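Local coordinates for hemerythrin HHE cation binding domain protein (Mycobacterium kansasii, PDB 6TYJ) that binds zinc and iron ions in a helical-bundle domain and is probably a hemerythrin-like non-haem iron protein, at residues S67-L72 with P124-V129. Residues are numbered along the deposited sequence; the frame is centred on the assembly and turned at random.
Sequences SAATKL and PAPPEV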
loop_
_atom_site.group_PDB
_atom_site.type_symbol
_atom_site.label_atom_id
_atom_site.label_comp_id
_atom_site.label_asym_id
_atom_site.label_seq_id
_atom_site.Cartn_x
_atom_site.Cartn_y
_atom_site.Cartn_z
ATOM N N SER A 67 -13.299 3.478 -12.764
ATOM C CA SER A 67 -12.852 2.919 -14.035
ATOM C C SER A 67 -13.075 3.852 -15.223
ATOM O O SER A 67 -12.420 3.682 -16.256
ATOM C CB SER A 67 -13.540 1.573 -14.294
ATOM O OG SER A 67 -14.942 1.747 -14.356
ATOM N N ALA A 68 -13.949 4.866 -15.102
ATOM C CA ALA A 68 -14.171 5.745 -16.238
ATOM C C ALA A 68 -12.932 6.559 -16.599
ATOM O O ALA A 68 -12.847 7.068 -17.723
ATOM C CB ALA A 68 -15.365 6.679 -15.979
ATOM N N ALA A 69 -11.979 6.684 -15.680
ATOM C CA ALA A 69 -10.749 7.429 -15.938
ATOM C C ALA A 69 -9.675 6.480 -16.482
ATOM O O ALA A 69 -8.696 6.143 -15.810
ATOM C CB ALA A 69 -10.294 8.109 -14.656
ATOM N N THR A 70 -9.865 6.045 -17.737
ATOM C CA THR A 70 -9.139 4.857 -18.194
ATOM C C THR A 70 -7.628 5.082 -18.199
ATOM O O THR A 70 -6.878 4.186 -17.804
ATOM C CB THR A 70 -9.602 4.390 -19.581
ATOM O OG1 THR A 70 -9.287 5.364 -20.573
ATOM C CG2 THR A 70 -11.090 4.115 -19.582
ATOM N N LYS A 71 -7.158 6.255 -18.652
ATOM C CA LYS A 71 -5.712 6.478 -18.687
ATOM C C LYS A 71 -5.131 6.519 -17.281
ATOM O O LYS A 71 -4.059 5.948 -17.023
ATOM C CB LYS A 71 -5.369 7.773 -19.437
ATOM C CG LYS A 71 -3.879 7.934 -19.735
ATOM C CD LYS A 71 -3.601 9.170 -20.573
ATOM C CE LYS A 71 -3.301 10.364 -19.692
ATOM N NZ LYS A 71 -2.569 11.433 -20.441
ATOM N N LEU A 72 -5.798 7.214 -16.364
ATOM C CA LEU A 72 -5.248 7.319 -15.016
ATOM C C LEU A 72 -5.347 5.993 -14.272
ATOM O O LEU A 72 -4.538 5.728 -13.364
ATOM C CB LEU A 72 -5.945 8.438 -14.249
ATOM C CG LEU A 72 -5.511 9.853 -14.633
ATOM C CD1 LEU A 72 -6.461 10.872 -14.022
ATOM C CD2 LEU A 72 -4.059 10.124 -14.209
ATOM N N PRO A 124 -9.530 13.420 -4.831
ATOM C CA PRO A 124 -10.803 12.769 -5.183
ATOM C C PRO A 124 -10.811 12.246 -6.597
ATOM O O PRO A 124 -9.858 12.449 -7.336
ATOM C CB PRO A 124 -11.843 13.886 -5.037
ATOM C CG PRO A 124 -11.156 14.995 -4.347
ATOM C CD PRO A 124 -9.693 14.867 -4.644
ATOM N N ALA A 125 -11.905 11.579 -6.976
ATOM C CA ALA A 125 -11.944 10.940 -8.274
ATOM C C ALA A 125 -11.765 11.961 -9.393
ATOM O O ALA A 125 -12.184 13.123 -9.269
ATOM C CB ALA A 125 -13.257 10.195 -8.472
ATOM N N PRO A 126 -11.168 11.544 -10.506
ATOM C CA PRO A 126 -10.992 12.442 -11.652
ATOM C C PRO A 126 -12.325 12.884 -12.239
ATOM O O PRO A 126 -13.379 12.261 -12.007
ATOM C CB PRO A 126 -10.201 11.586 -12.656
ATOM C CG PRO A 126 -9.585 10.520 -11.871
ATOM C CD PRO A 126 -10.496 10.248 -10.706
ATOM N N PRO A 127 -12.315 13.953 -13.037
ATOM C CA PRO A 127 -13.579 14.558 -13.485
ATOM C C PRO A 127 -14.486 13.622 -14.285
ATOM O O PRO A 127 -15.711 13.801 -14.257
ATOM C CB PRO A 127 -13.100 15.750 -14.325
ATOM C CG PRO A 127 -11.785 16.129 -13.706
ATOM C CD PRO A 127 -11.158 14.837 -13.267
ATOM N N GLU A 128 -13.925 12.626 -14.981
ATOM C CA GLU A 128 -14.726 11.681 -15.767
ATOM C C GLU A 128 -15.588 10.778 -14.901
ATOM O O GLU A 128 -16.561 10.194 -15.409
ATOM C CB GLU A 128 -13.815 10.788 -16.618
ATOM C CG GLU A 128 -12.940 11.501 -17.612
ATOM C CD GLU A 128 -11.720 12.157 -16.970
ATOM O OE1 GLU A 128 -11.429 11.883 -15.781
ATOM O OE2 GLU A 128 -11.061 12.964 -17.659
ATOM N N VAL A 129 -15.258 10.641 -13.623
ATOM C CA VAL A 129 -15.951 9.713 -12.737
ATOM C C VAL A 129 -17.158 10.403 -12.111
ATOM O O VAL A 129 -17.021 11.451 -11.471
ATOM C CB VAL A 129 -15.007 9.186 -11.655
ATOM C CG1 VAL A 129 -15.791 8.316 -10.685
ATOM C CG2 VAL A 129 -13.881 8.427 -12.317
#
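Pro126 meets Ala69 and Leu72 with the outer carbons of its ring, a worked example of how a loop can be packed against a turn and the start of a helix by apolar contacts, with no hydrogen bond across. CG of Pro126 lies 3.8 Å from CB of Ala69 and equally close to CD1 of Leu72, and its CB stands only slightly farther from both, so the ring edge formed by CB and CG is shared between the methyl of one residue and a single branch of the other. The side chains of Leu72 and Pro126 pass in opposite senses. With chi2 at 168°, CD1 of the leucine is extended anti to CA, and this is the branch that meets the ring; beyond this contact the side chain also touches Met122, while Leu66 packs on Pro126.

A type I turn from Pro126 to Val129 then reverses the chain, closed by the bond from Val129 N to Pro126 O (3.0 Å). These residues lie in the link between helices 100-121 and 133-161. Opposite them, Ser67 to Ala69 belong to the link from helix 38-65 to helix 70-91, with Ala69 as N-cap and centre of an inverse gamma turn, and Thr70 to Leu72 open that helix. The contact thus brings the one link against the other and the first turn of helix 70-91, at one end of the hemerythrin-type bundle; the side chain of Leu72 is about 12 Å from a bound zinc ion.

Within the turn, Glu128 brings its CB to 4.4 Å from CB of Ala68, and its backbone O faces the same methyl at 3.8 Å. Its chain bends at chi2 (78°), which places CD, and OE1 of the carboxylate lies 4.1 Å from CB of Ala69, a van der Waals approach to a methyl. Val129 contributes one branch: CG2 sits 4.3 Å from the CB atoms of both Ala68 and Ala69, and Leu66 again packs against this side chain.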